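Local coordinates for DegV domain-containing protein Cgl2349/cg2579 (Corynebacterium glutamicum, PDB 3EGL) that binds long-chain fatty acids such as palmitate and may play a role in lipid transport or fatty acid metabolism, at residues V208-Q214 with V256-F262; V28-H32 with G44-L50; E39-S43 with T246-H250; D23-T27 with A110-A114; D92-V97 with L123-Y127. The contacts are given in a common frame with arbitrary orientation. Where two conformers were deposited one is given. Residue numbers count along the deposited sequence, not the author numbering.

Contact 1: residues V208-Q214 with V256-F262; sequences VFIAIGQ and VSVSAVF. With PLM (palmitic acid), chain D.
I210, in the m,m rotamer, lays its CD1 over the methyl of A260, with 3.4 Å between I210 CD1 and A260 CB; the small alanine accepts the branched chain at this non-hydrogen-bonded pair of two antiparallel strands. Strands 209-214 and 256-261 are neighbours in the six-stranded mixed sheet of this α/β protein, their axes 4.5 Å apart at 161°. F209-V261, A211-S259 and G213-S257 are hydrogen-bonded pairs, as in A211 N to S259 O at 2.8 Å and S259 N to A211 O at 2.9 Å. On the other face helix 224-231 packs on I212, V256 and V258. V208 CG1 makes a CH-pi contact over the F262 ring, 4.0 Å from its centroid. Beside F209 and V261, the A211 face carries small residues toward palmitate: a side chain at G213 would clash with S257 OG, and S257 CB lies 3.5 Å from palmitate CG, the terminal carbon. One water donates to A211 O (3.1 Å) and is hydrogen-bonded to S257 OG (2.7 Å) and S259 OG (2.6 Å).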
# COMPACT_ATOMS: atom_id res chain seq x y z
N VAL A 208 9.31 1.54 -15.42
CA VAL A 208 8.50 1.18 -14.30
C VAL A 208 8.49 2.36 -13.36
O VAL A 208 9.46 3.11 -13.27
CB VAL A 208 9.15 -0.00 -13.54
CG1 VAL A 208 8.20 -0.55 -12.47
CG2 VAL A 208 9.56 -1.12 -14.51
N PHE A 209 7.43 2.53 -12.60
CA PHE A 209 7.52 3.45 -11.48
C PHE A 209 7.70 2.67 -10.16
O PHE A 209 6.93 1.76 -9.88
CB PHE A 209 6.31 4.38 -11.46
CG PHE A 209 6.12 5.11 -10.15
CD1 PHE A 209 6.74 6.33 -9.93
CD2 PHE A 209 5.33 4.57 -9.15
CE1 PHE A 209 6.56 7.01 -8.72
CE2 PHE A 209 5.15 5.24 -7.94
CZ PHE A 209 5.78 6.47 -7.73
N ILE A 210 8.68 3.05 -9.34
CA ILE A 210 9.01 2.29 -8.14
C ILE A 210 9.07 3.10 -6.85
O ILE A 210 9.75 4.12 -6.75
CB ILE A 210 10.42 1.62 -8.26
CG1 ILE A 210 10.51 0.69 -9.45
CG2 ILE A 210 10.76 0.83 -6.97
CD1 ILE A 210 9.89 -0.67 -9.20
N ALA A 211 8.44 2.56 -5.82
CA ALA A 211 8.51 3.17 -4.51
C ALA A 211 9.15 2.15 -3.57
O ALA A 211 8.64 1.03 -3.38
CB ALA A 211 7.13 3.58 -4.03
N ILE A 212 10.28 2.54 -2.98
CA ILE A 212 10.95 1.61 -2.11
C ILE A 212 10.69 2.03 -0.69
O ILE A 212 10.98 3.17 -0.33
CB ILE A 212 12.44 1.55 -2.39
CG1 ILE A 212 12.66 0.83 -3.73
CG2 ILE A 212 13.19 0.81 -1.26
CD1 ILE A 212 13.99 1.21 -4.40
N GLY A 213 10.14 1.10 0.08
CA GLY A 213 9.80 1.35 1.48
C GLY A 213 10.81 0.69 2.39
O GLY A 213 11.36 -0.38 2.08
N GLN A 214 11.05 1.32 3.53
CA GLN A 214 11.97 0.71 4.49
C GLN A 214 11.51 0.91 5.92
O GLN A 214 10.92 1.94 6.27
CB GLN A 214 13.41 1.22 4.31
CG GLN A 214 13.60 2.71 4.55
CD GLN A 214 13.64 3.08 6.04
OE1 GLN A 214 13.14 4.13 6.42
NE2 GLN A 214 14.20 2.21 6.89
N VAL A 256 12.28 -4.17 3.82
CA VAL A 256 12.32 -3.35 2.64
C VAL A 256 11.23 -3.80 1.64
O VAL A 256 11.18 -4.97 1.25
CB VAL A 256 13.72 -3.41 1.97
CG1 VAL A 256 13.75 -2.50 0.75
CG2 VAL A 256 14.82 -3.00 2.98
N SER A 257 10.34 -2.87 1.27
CA SER A 257 9.27 -3.16 0.32
C SER A 257 9.55 -2.49 -1.05
O SER A 257 10.18 -1.42 -1.13
CB SER A 257 7.91 -2.66 0.88
OG SER A 257 7.88 -1.24 1.06
N VAL A 258 9.08 -3.15 -2.11
CA VAL A 258 9.13 -2.58 -3.45
C VAL A 258 7.69 -2.54 -3.97
O VAL A 258 7.07 -3.57 -4.14
CB VAL A 258 10.00 -3.43 -4.39
CG1 VAL A 258 9.84 -2.98 -5.88
CG2 VAL A 258 11.45 -3.33 -3.99
N SER A 259 7.16 -1.32 -4.16
CA SER A 259 5.83 -1.15 -4.78
C SER A 259 6.10 -0.64 -6.17
O SER A 259 6.81 0.37 -6.35
CB SER A 259 4.99 -0.15 -4.01
OG SER A 259 5.00 -0.39 -2.60
N ALA A 260 5.58 -1.35 -7.17
CA ALA A 260 5.89 -1.01 -8.54
C ALA A 260 4.63 -0.86 -9.35
O ALA A 260 3.68 -1.63 -9.18
CB ALA A 260 6.77 -2.09 -9.15
N VAL A 261 4.61 0.11 -10.25
CA VAL A 261 3.51 0.23 -11.22
C VAL A 261 4.08 0.04 -12.60
O VAL A 261 5.04 0.72 -12.94
CB VAL A 261 2.83 1.63 -11.14
CG1 VAL A 261 1.65 1.74 -12.17
CG2 VAL A 261 2.37 1.95 -9.66
N PHE A 262 3.52 -0.87 -13.38
CA PHE A 262 4.11 -1.29 -14.65
C PHE A 262 3.29 -0.78 -15.83
O PHE A 262 2.21 -0.24 -15.66
CB PHE A 262 4.24 -2.81 -14.72
CG PHE A 262 5.17 -3.38 -13.68
CD1 PHE A 262 6.53 -3.57 -13.96
CD2 PHE A 262 4.70 -3.74 -12.41
CE1 PHE A 262 7.42 -4.10 -12.99
CE2 PHE A 262 5.56 -4.27 -11.43
CZ PHE A 262 6.94 -4.46 -11.73
C1 PLM D . -4.87 -3.82 11.15
O1 PLM D . -5.82 -4.24 10.47
O2 PLM D . -4.70 -4.31 12.28
C2 PLM D . -3.92 -2.77 10.67
C3 PLM D . -3.16 -3.33 9.47
C4 PLM D . -2.04 -4.30 9.79
C5 PLM D . -1.77 -5.05 8.49
C6 PLM D . -0.56 -5.94 8.57
C7 PLM D . -0.41 -6.67 7.25
C8 PLM D . 0.98 -7.28 7.02
C9 PLM D . 1.99 -6.19 6.67
CA PLM D . 3.20 -6.74 5.90
CB PLM D . 4.41 -5.81 5.95
CC PLM D . 4.22 -4.40 5.36
CD PLM D . 4.61 -4.38 3.89
CE PLM D . 5.07 -3.02 3.42
CF PLM D . 4.07 -2.41 2.43
CG PLM D . 4.39 -2.66 0.96
O HOH W 1 6.95 0.21 -0.96

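Contact 2: residues V28-H32 with G44-L50; sequences VINLH and GLSSLEL. With PLM (palmitic acid), chain D.
Residues 28-29 are extended β-strand, and the chain then runs through N30 and L31 to H32; residues 44-46 are an extended linker leading into the helix that starts at S47. The nearest CA atoms are those of L31 and G44, 5.7 Å apart. I29 (chi1 -38°, chi2 t) points at the linker and helix, placing I29 CD1 3.5 Å from L50 CD2 and I29 CG2 4.0 Å from L45 CD2. L31 (m,t) adds a contact of 3.7 Å from its CD2 to L45 CG, so branched apolar side chains fill the space between strand and helix. At the outer edge H32 (chi1 m) donates from NE2 to E49 OE1 at 2.9 Å, a His-carboxylate bond. The same E49 OE1 accepts from S46 N at 2.9 Å, while E49 N donates to S46 OG at 3.3 Å. G44 N is 3.5 Å from palmitate C1, the carboxylate carbon. S46, the N-cap, and E49 thus form a capping box, and the H32 bond links this helix N-terminus to the chain leaving strand 28-29, beside the fatty-acid head group.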
# COMPACT_ATOMS: atom_id res chain seq x y z
N VAL A 28 -5.02 11.67 4.85
CA VAL A 28 -4.51 10.43 5.44
C VAL A 28 -5.18 10.10 6.81
O VAL A 28 -5.16 10.92 7.72
CB VAL A 28 -2.95 10.49 5.54
CG1 VAL A 28 -2.37 9.17 6.12
CG2 VAL A 28 -2.35 10.83 4.13
N ILE A 29 -5.81 8.93 6.95
CA ILE A 29 -6.30 8.52 8.29
C ILE A 29 -5.39 7.45 8.83
O ILE A 29 -5.18 6.43 8.17
CB ILE A 29 -7.73 7.88 8.25
CG1 ILE A 29 -8.61 8.59 7.26
CG2 ILE A 29 -8.38 7.92 9.67
CD1 ILE A 29 -9.81 7.79 6.97
N ASN A 30 -4.90 7.64 10.04
CA ASN A 30 -3.99 6.67 10.65
C ASN A 30 -4.64 5.39 11.20
O ASN A 30 -5.58 5.47 11.99
CB ASN A 30 -3.19 7.34 11.78
CG ASN A 30 -2.22 8.38 11.25
OD1 ASN A 30 -1.86 8.38 10.07
ND2 ASN A 30 -1.81 9.30 12.11
N LEU A 31 -4.11 4.24 10.80
CA LEU A 31 -4.44 2.96 11.48
C LEU A 31 -3.91 3.00 12.94
O LEU A 31 -3.14 3.90 13.29
CB LEU A 31 -3.82 1.79 10.73
CG LEU A 31 -4.20 1.70 9.26
CD1 LEU A 31 -3.40 0.60 8.46
CD2 LEU A 31 -5.71 1.50 9.19
N HIS A 32 -4.30 2.04 13.78
CA HIS A 32 -3.94 2.07 15.21
C HIS A 32 -2.79 1.15 15.62
O HIS A 32 -2.72 -0.03 15.23
CB HIS A 32 -5.16 1.77 16.07
CG HIS A 32 -6.33 2.64 15.75
ND1 HIS A 32 -6.39 3.96 16.12
CD2 HIS A 32 -7.44 2.40 15.01
CE1 HIS A 32 -7.50 4.50 15.66
NE2 HIS A 32 -8.16 3.57 15.00
N GLY A 44 -7.49 -2.12 12.71
CA GLY A 44 -8.05 -1.39 11.56
C GLY A 44 -8.90 -0.20 11.99
O GLY A 44 -9.07 0.06 13.18
N LEU A 45 -9.38 0.56 11.01
CA LEU A 45 -10.24 1.69 11.30
C LEU A 45 -11.66 1.21 11.51
O LEU A 45 -12.12 0.33 10.78
CB LEU A 45 -10.25 2.64 10.14
CG LEU A 45 -8.89 3.33 9.93
CD1 LEU A 45 -8.87 4.07 8.58
CD2 LEU A 45 -8.56 4.25 11.12
N SER A 46 -12.34 1.78 12.51
CA SER A 46 -13.71 1.41 12.82
C SER A 46 -14.65 2.16 11.87
O SER A 46 -14.28 3.18 11.34
CB SER A 46 -14.05 1.76 14.27
OG SER A 46 -14.21 3.17 14.39
N SER A 47 -15.88 1.71 11.72
CA SER A 47 -16.76 2.36 10.78
C SER A 47 -17.17 3.76 11.31
O SER A 47 -17.41 4.71 10.54
CB SER A 47 -17.97 1.47 10.46
OG SER A 47 -18.66 1.23 11.66
N LEU A 48 -17.22 3.88 12.62
CA LEU A 48 -17.48 5.16 13.23
C LEU A 48 -16.43 6.26 12.86
O LEU A 48 -16.78 7.40 12.59
CB LEU A 48 -17.58 4.96 14.74
CG LEU A 48 -18.30 6.00 15.55
CD1 LEU A 48 -19.79 5.90 15.25
CD2 LEU A 48 -18.01 5.79 17.08
N GLU A 49 -15.15 5.89 12.83
CA GLU A 49 -14.10 6.84 12.55
C GLU A 49 -14.14 7.14 11.08
O GLU A 49 -13.75 8.23 10.69
CB GLU A 49 -12.69 6.29 12.83
CG GLU A 49 -12.41 5.73 14.19
CD GLU A 49 -11.02 5.06 14.18
OE1 GLU A 49 -10.91 3.81 14.05
OE2 GLU A 49 -10.02 5.84 14.21
N LEU A 50 -14.53 6.16 10.26
CA LEU A 50 -14.60 6.42 8.84
C LEU A 50 -15.80 7.31 8.49
O LEU A 50 -15.68 8.21 7.64
CB LEU A 50 -14.57 5.12 8.03
CG LEU A 50 -13.19 4.45 8.02
CD1 LEU A 50 -13.27 3.01 7.53
CD2 LEU A 50 -12.23 5.28 7.13
C1 PLM D . -4.87 -3.82 11.15
O1 PLM D . -5.82 -4.24 10.47
O2 PLM D . -4.70 -4.31 12.28
C2 PLM D . -3.92 -2.77 10.67
C3 PLM D . -3.16 -3.33 9.47
C4 PLM D . -2.04 -4.30 9.79
C5 PLM D . -1.77 -5.05 8.49
C6 PLM D . -0.56 -5.94 8.57
C7 PLM D . -0.41 -6.67 7.25
C8 PLM D . 0.98 -7.28 7.02
C9 PLM D . 1.99 -6.19 6.67
CA PLM D . 3.20 -6.74 5.90
CB PLM D . 4.41 -5.81 5.95
CC PLM D . 4.22 -4.40 5.36
CD PLM D . 4.61 -4.38 3.89
CE PLM D . 5.07 -3.02 3.42
CF PLM D . 4.07 -2.41 2.43
CG PLM D . 4.39 -2.66 0.96

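Contact 3: residues E39-S43 with T246-H250; sequences ERSTS and TLAVH. With PLM (palmitic acid), chain D.
Strand 40-43 passes helix 246-250 with 8.2 Å between axes and 127° between their directions; R40 lies opposite V249 (CA-CA 6.7 Å) and T42 opposite T246 (CA-CA 6.4 Å). The polar core is a relay through one hydroxyl. H250 (chi1 m, chi2 -63°) donates from NE2 to T42 OG1 at 2.8 Å, and T42 OG1 in turn donates to palmitate O2, also at 2.8 Å. With chi1 at 76° (p), T42 holds its hydroxyl between imidazole and carboxylate; threonine suits the place because its OG1 can accept and donate at once, while its methyl serves the apolar side. The backbone S43 N lies 3.2 Å from the same palmitate O2.

The packing contacts begin with that methyl: T42 CG2 is 3.7 Å from V249 CB and 3.5 Å from T246 O, and T42 CB is 3.7 Å from T246 CG2. V249 points at the strand, its CG2 4.2 Å from R40 CB, whereas the guanidinium of R40 leads away from the helix. The fatty chain then follows the helix, with H250 CD2 3.3 Å from palmitate C6 and L247 CB 3.7 Å from palmitate CC.

T42 is an established hexadecanoate-binding residue, and S76 also bonds the ligand. Strand 40-43 is an edge strand of the five-stranded sheet, antiparallel to strand 26-35, and helix 245-251 is followed, after a short connection, by strand 255-261 of the second sheet.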
# COMPACT_ATOMS: atom_id res chain seq x y z
N GLU A 39 4.09 -5.92 24.36
CA GLU A 39 3.81 -6.12 22.93
C GLU A 39 3.07 -4.96 22.24
O GLU A 39 2.20 -4.29 22.82
CB GLU A 39 3.11 -7.48 22.66
CG GLU A 39 4.01 -8.74 22.85
CD GLU A 39 5.51 -8.42 22.73
OE1 GLU A 39 6.02 -8.18 21.60
OE2 GLU A 39 6.19 -8.40 23.78
N ARG A 40 3.46 -4.73 20.99
CA ARG A 40 2.74 -3.83 20.14
C ARG A 40 1.69 -4.62 19.39
O ARG A 40 1.92 -5.77 19.02
CB ARG A 40 3.69 -3.10 19.19
CG ARG A 40 4.27 -1.91 19.84
CD ARG A 40 5.12 -1.11 18.90
NE ARG A 40 5.76 -0.00 19.61
CZ ARG A 40 6.81 -0.12 20.44
NH1 ARG A 40 7.35 -1.32 20.70
NH2 ARG A 40 7.32 0.96 21.02
N SER A 41 0.52 -4.02 19.20
CA SER A 41 -0.47 -4.60 18.29
C SER A 41 -1.17 -3.51 17.52
O SER A 41 -0.97 -2.30 17.77
CB SER A 41 -1.47 -5.49 19.01
OG SER A 41 -2.13 -4.74 19.98
N THR A 42 -1.99 -3.94 16.57
CA THR A 42 -2.57 -3.02 15.62
C THR A 42 -4.05 -3.28 15.43
O THR A 42 -4.56 -4.32 15.76
CB THR A 42 -1.85 -3.05 14.25
OG1 THR A 42 -2.22 -4.22 13.51
CG2 THR A 42 -0.33 -2.97 14.43
N SER A 43 -4.71 -2.31 14.84
CA SER A 43 -6.13 -2.33 14.72
C SER A 43 -6.54 -1.57 13.44
O SER A 43 -5.97 -0.52 13.11
CB SER A 43 -6.64 -1.62 15.95
OG SER A 43 -8.01 -1.61 15.95
N THR A 246 2.41 1.20 11.56
CA THR A 246 1.42 0.15 11.78
C THR A 246 1.83 -1.12 11.08
O THR A 246 1.66 -2.21 11.64
CB THR A 246 0.02 0.57 11.31
OG1 THR A 246 -0.34 1.80 11.95
CG2 THR A 246 -1.02 -0.48 11.72
N LEU A 247 2.36 -0.98 9.87
CA LEU A 247 2.85 -2.13 9.15
C LEU A 247 4.17 -2.61 9.73
O LEU A 247 4.45 -3.80 9.69
CB LEU A 247 2.95 -1.84 7.65
CG LEU A 247 1.71 -1.22 6.99
CD1 LEU A 247 2.00 -0.90 5.51
CD2 LEU A 247 0.46 -2.13 7.14
N ALA A 248 4.97 -1.70 10.29
CA ALA A 248 6.31 -2.05 10.79
C ALA A 248 6.16 -3.00 11.95
O ALA A 248 7.01 -3.90 12.16
CB ALA A 248 7.10 -0.82 11.19
N VAL A 249 5.06 -2.84 12.69
CA VAL A 249 4.74 -3.81 13.73
C VAL A 249 4.76 -5.25 13.17
O VAL A 249 5.25 -6.18 13.84
CB VAL A 249 3.36 -3.54 14.36
CG1 VAL A 249 3.01 -4.70 15.29
CG2 VAL A 249 3.31 -2.16 15.08
N HIS A 250 4.24 -5.45 11.95
CA HIS A 250 4.11 -6.79 11.42
C HIS A 250 5.21 -7.21 10.46
O HIS A 250 5.36 -8.40 10.18
CB HIS A 250 2.74 -6.97 10.78
CG HIS A 250 1.59 -6.73 11.72
ND1 HIS A 250 1.37 -7.52 12.83
CD2 HIS A 250 0.60 -5.80 11.70
CE1 HIS A 250 0.29 -7.07 13.47
NE2 HIS A 250 -0.19 -6.02 12.81
C1 PLM D . -4.87 -3.82 11.15
O1 PLM D . -5.82 -4.24 10.47
O2 PLM D . -4.70 -4.31 12.28
C2 PLM D . -3.92 -2.77 10.67
C3 PLM D . -3.16 -3.33 9.47
C4 PLM D . -2.04 -4.30 9.79
C5 PLM D . -1.77 -5.05 8.49
C6 PLM D . -0.56 -5.94 8.57
C7 PLM D . -0.41 -6.67 7.25
C8 PLM D . 0.98 -7.28 7.02
C9 PLM D . 1.99 -6.19 6.67
CA PLM D . 3.20 -6.74 5.90
CB PLM D . 4.41 -5.81 5.95
CC PLM D . 4.22 -4.40 5.36
CD PLM D . 4.61 -4.38 3.89
CE PLM D . 5.07 -3.02 3.42
CF PLM D . 4.07 -2.41 2.43
CG PLM D . 4.39 -2.66 0.96

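Contact 4: residues D23-T27 with A110-A114; sequences DLDIT and AMAAA
L24 takes the m,t rotamer (chi1 -42°) and points at the helix 110-114, setting L24 CD1 3.7 Å from CG of M111, a selenomethionine. I26, likewise m,t, extends CD1 along the helix surface: I26 CD1 lies 3.9 Å from A110 O and 4.3 Å from both A110 CB and M111 CG, while I26 CG1 is 3.8 Å from A114 CB. The alanines suit this face because their methyls let the long branched chains approach the helix backbone; L24 CB and A114 CB stand 4.3 Å apart, and the CA atoms of L24 and A114, the nearest pair, 6.5 Å. M111 (m,t,p) lies to one side. Between the two apolar residues D25 has a positive phi (61°) and ends helix 18-23 in a Schellman motif, so the chain reverses into strand 26-35 of the five-stranded sheet, which helix 104-116 covers in this α-β-α sandwich. D25 faces solvent and makes a salt bridge to R7, and A110 also meets V8 and V10 of strand 7-11. Within the helix, A114 N donates to A110 O at 2.7 Å.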
# COMPACT_ATOMS: atom_id res chain seq x y z
N ASP A 23 0.97 18.18 -0.25
CA ASP A 23 1.02 18.87 -1.53
C ASP A 23 -0.17 18.51 -2.41
O ASP A 23 -0.74 19.40 -3.04
CB ASP A 23 2.35 18.64 -2.26
CG ASP A 23 3.56 19.26 -1.52
OD1 ASP A 23 3.39 20.12 -0.63
OD2 ASP A 23 4.70 18.87 -1.85
N LEU A 24 -0.58 17.24 -2.43
CA LEU A 24 -1.68 16.80 -3.32
C LEU A 24 -3.05 16.83 -2.67
O LEU A 24 -4.03 16.42 -3.28
CB LEU A 24 -1.43 15.40 -3.89
CG LEU A 24 -0.01 15.05 -4.36
CD1 LEU A 24 0.01 13.60 -4.82
CD2 LEU A 24 0.46 15.98 -5.46
N ASP A 25 -3.11 17.28 -1.43
CA ASP A 25 -4.40 17.39 -0.73
C ASP A 25 -5.11 16.01 -0.58
O ASP A 25 -6.35 15.87 -0.71
CB ASP A 25 -5.27 18.39 -1.44
CG ASP A 25 -6.31 19.00 -0.55
OD1 ASP A 25 -6.31 18.75 0.67
OD2 ASP A 25 -7.15 19.75 -1.07
N ILE A 26 -4.30 14.99 -0.33
CA ILE A 26 -4.82 13.68 -0.04
C ILE A 26 -4.96 13.59 1.49
O ILE A 26 -4.01 13.88 2.21
CB ILE A 26 -3.87 12.59 -0.57
CG1 ILE A 26 -3.83 12.65 -2.11
CG2 ILE A 26 -4.28 11.19 -0.09
CD1 ILE A 26 -2.80 11.73 -2.74
N THR A 27 -6.14 13.19 1.95
CA THR A 27 -6.38 13.04 3.37
C THR A 27 -5.84 11.67 3.80
O THR A 27 -6.17 10.63 3.17
CB THR A 27 -7.90 13.15 3.69
OG1 THR A 27 -8.40 14.38 3.16
CG2 THR A 27 -8.17 13.14 5.20
N ALA A 110 -3.72 6.44 -5.42
CA ALA A 110 -4.26 7.65 -4.84
C ALA A 110 -3.70 8.91 -5.49
O ALA A 110 -4.44 9.88 -5.74
CB ALA A 110 -4.02 7.68 -3.34
N MSE A 111 -2.40 8.91 -5.78
CA MSE A 111 -1.78 10.09 -6.41
C MSE A 111 -2.32 10.28 -7.84
O MSE A 111 -2.61 11.40 -8.26
CB MSE A 111 -0.25 9.97 -6.44
CG MSE A 111 0.41 9.91 -5.04
SE MSE A 111 2.22 9.15 -5.15
CE MSE A 111 3.11 10.70 -5.74
N ALA A 112 -2.49 9.19 -8.57
CA ALA A 112 -3.08 9.29 -9.91
C ALA A 112 -4.54 9.80 -9.82
O ALA A 112 -4.96 10.69 -10.56
CB ALA A 112 -2.97 7.93 -10.66
N ALA A 113 -5.28 9.30 -8.85
CA ALA A 113 -6.64 9.77 -8.65
C ALA A 113 -6.71 11.25 -8.23
O ALA A 113 -7.50 12.02 -8.81
CB ALA A 113 -7.36 8.85 -7.63
N ALA A 114 -5.90 11.65 -7.24
CA ALA A 114 -5.76 13.10 -6.86
C ALA A 114 -5.38 14.02 -8.01
O ALA A 114 -5.92 15.14 -8.13
CB ALA A 114 -4.74 13.28 -5.74

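Contact 5: residues D92-V97 with L123-Y127; sequences DSVRVV and LQECY
R95 gathers the polar interactions. Its guanidinium donates to D92 in a two-pronged salt bridge, R95 NE to D92 OD1 at 2.8 Å and R95 NH2 to D92 OD2 at 2.9 Å, both atoms of the carboxylate being matched to the planar cation. Across the contact, Q124 OE1 accepts from R95 NH2 at 2.9 Å and from R95 NH1 at 3.1 Å; Q124 (t,p) swings its amide back to reach it. The curled R95 rotamer, t,p,p, also brings the cation over one face of the Y127 ring: R95 CZ is 4.7 Å from the ring centroid, 24° off the normal, a cation-pi contact. Arginine suits this partly exposed place, since it can bond acid and amide in its plane while covering an aromatic ring.

Farther in, the contact becomes packing. L123 (t,p) puts CD2 3.9 Å from R95 CB and 3.2 Å from D92 O, and, on the apolar side, Y127 CD1 lies 4.0 Å from V97 CG2. V94 and V96 point away, toward helix 78-86, as alternation along a strand requires. D92, with positive phi (55°), precedes strand 94-97, whose axis runs 9.9 Å from that of helix 123-127 at only 11°. Helix 123-133 thus covers edge strand 94-97 of the five-stranded sheet in the α-β-α sandwich of this DegV protein.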
# COMPACT_ATOMS: atom_id res chain seq x y z
N ASP A 92 -23.51 6.71 -3.74
CA ASP A 92 -22.27 7.05 -4.41
C ASP A 92 -21.65 8.43 -4.10
O ASP A 92 -20.93 8.98 -4.93
CB ASP A 92 -22.39 6.81 -5.93
CG ASP A 92 -21.01 6.48 -6.58
OD1 ASP A 92 -20.14 5.77 -5.94
OD2 ASP A 92 -20.82 6.95 -7.74
N SER A 93 -21.89 8.97 -2.92
CA SER A 93 -21.13 10.13 -2.47
C SER A 93 -19.72 9.72 -2.11
O SER A 93 -18.78 10.48 -2.29
CB SER A 93 -21.74 10.70 -1.20
OG SER A 93 -23.06 11.16 -1.44
N VAL A 94 -19.60 8.51 -1.56
CA VAL A 94 -18.34 7.95 -1.18
C VAL A 94 -18.11 6.68 -1.98
O VAL A 94 -18.89 5.70 -1.86
CB VAL A 94 -18.27 7.58 0.33
CG1 VAL A 94 -16.86 6.96 0.64
CG2 VAL A 94 -18.53 8.77 1.19
N ARG A 95 -17.05 6.67 -2.77
CA ARG A 95 -16.72 5.48 -3.49
C ARG A 95 -15.50 4.78 -2.83
O ARG A 95 -14.40 5.35 -2.78
CB ARG A 95 -16.43 5.86 -4.92
CG ARG A 95 -15.86 4.73 -5.73
CD ARG A 95 -16.93 3.85 -6.32
NE ARG A 95 -17.91 4.59 -7.13
CZ ARG A 95 -17.98 4.55 -8.46
NH1 ARG A 95 -17.11 3.80 -9.14
NH2 ARG A 95 -18.94 5.23 -9.11
N VAL A 96 -15.70 3.57 -2.32
CA VAL A 96 -14.64 2.77 -1.69
C VAL A 96 -13.97 1.83 -2.73
O VAL A 96 -14.59 0.92 -3.24
CB VAL A 96 -15.19 1.89 -0.52
CG1 VAL A 96 -14.05 1.13 0.16
CG2 VAL A 96 -15.91 2.74 0.48
N VAL A 97 -12.69 2.04 -3.01
CA VAL A 97 -11.97 1.21 -3.96
C VAL A 97 -11.69 -0.10 -3.23
O VAL A 97 -11.25 -0.08 -2.06
CB VAL A 97 -10.65 1.90 -4.41
CG1 VAL A 97 -9.82 1.02 -5.41
CG2 VAL A 97 -10.94 3.25 -5.00
N LEU A 123 -15.99 11.55 -10.04
CA LEU A 123 -15.73 10.43 -9.14
C LEU A 123 -15.50 9.10 -9.92
O LEU A 123 -14.46 8.44 -9.72
CB LEU A 123 -16.85 10.30 -8.08
CG LEU A 123 -16.65 9.30 -6.93
CD1 LEU A 123 -15.37 9.56 -6.11
CD2 LEU A 123 -17.90 9.31 -5.98
N GLN A 124 -16.44 8.71 -10.79
CA GLN A 124 -16.27 7.50 -11.60
C GLN A 124 -14.88 7.48 -12.29
O GLN A 124 -14.20 6.46 -12.31
CB GLN A 124 -17.39 7.35 -12.66
CG GLN A 124 -17.24 6.12 -13.55
CD GLN A 124 -17.33 4.81 -12.73
OE1 GLN A 124 -18.19 4.67 -11.86
NE2 GLN A 124 -16.41 3.87 -12.99
N GLU A 125 -14.47 8.63 -12.84
CA GLU A 125 -13.20 8.73 -13.59
C GLU A 125 -11.98 8.65 -12.69
O GLU A 125 -11.00 8.01 -13.08
CB GLU A 125 -13.15 10.01 -14.43
CG GLU A 125 -14.20 10.01 -15.57
CD GLU A 125 -14.40 11.40 -16.23
OE1 GLU A 125 -14.20 12.46 -15.59
OE2 GLU A 125 -14.79 11.44 -17.39
N CYS A 126 -12.05 9.26 -11.50
CA CYS A 126 -10.96 9.10 -10.56
C CYS A 126 -10.93 7.65 -10.11
O CYS A 126 -9.86 7.07 -9.98
CB CYS A 126 -11.10 10.04 -9.37
SG CYS A 126 -11.04 11.78 -9.85
N TYR A 127 -12.12 7.07 -9.92
CA TYR A 127 -12.22 5.65 -9.56
C TYR A 127 -11.49 4.78 -10.60
O TYR A 127 -10.63 3.96 -10.25
CB TYR A 127 -13.70 5.21 -9.43
CG TYR A 127 -13.84 3.73 -9.22
CD1 TYR A 127 -13.70 3.18 -7.94
CD2 TYR A 127 -14.07 2.87 -10.31
CE1 TYR A 127 -13.79 1.78 -7.72
CE2 TYR A 127 -14.17 1.49 -10.13
CZ TYR A 127 -14.02 0.94 -8.81
OH TYR A 127 -14.11 -0.43 -8.60

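Palmitate joins contacts 1, 2 and 3: its carboxylate lies by G44 in contact 2 and T42 in contact 3, and its tail carbon CG by S257 in contact 1, so the ligand reaches from the five-stranded to the six-stranded sheet. Contacts 1 and 2 have centres about 25 Å apart on opposite sides of the chain's centre. Contacts 2 and 3 touch directly, with H32 O 3.1 Å from S43 N, a probable hydrogen bond between neighbouring strands. Contact 4 continues contact 2 along strand 26-35, and its A113 O meets C126 SG of contact 5 at 3.7 Å. Both lie away from the fatty-acid site, the side chain of M111 being about 13 Å from the palmitate.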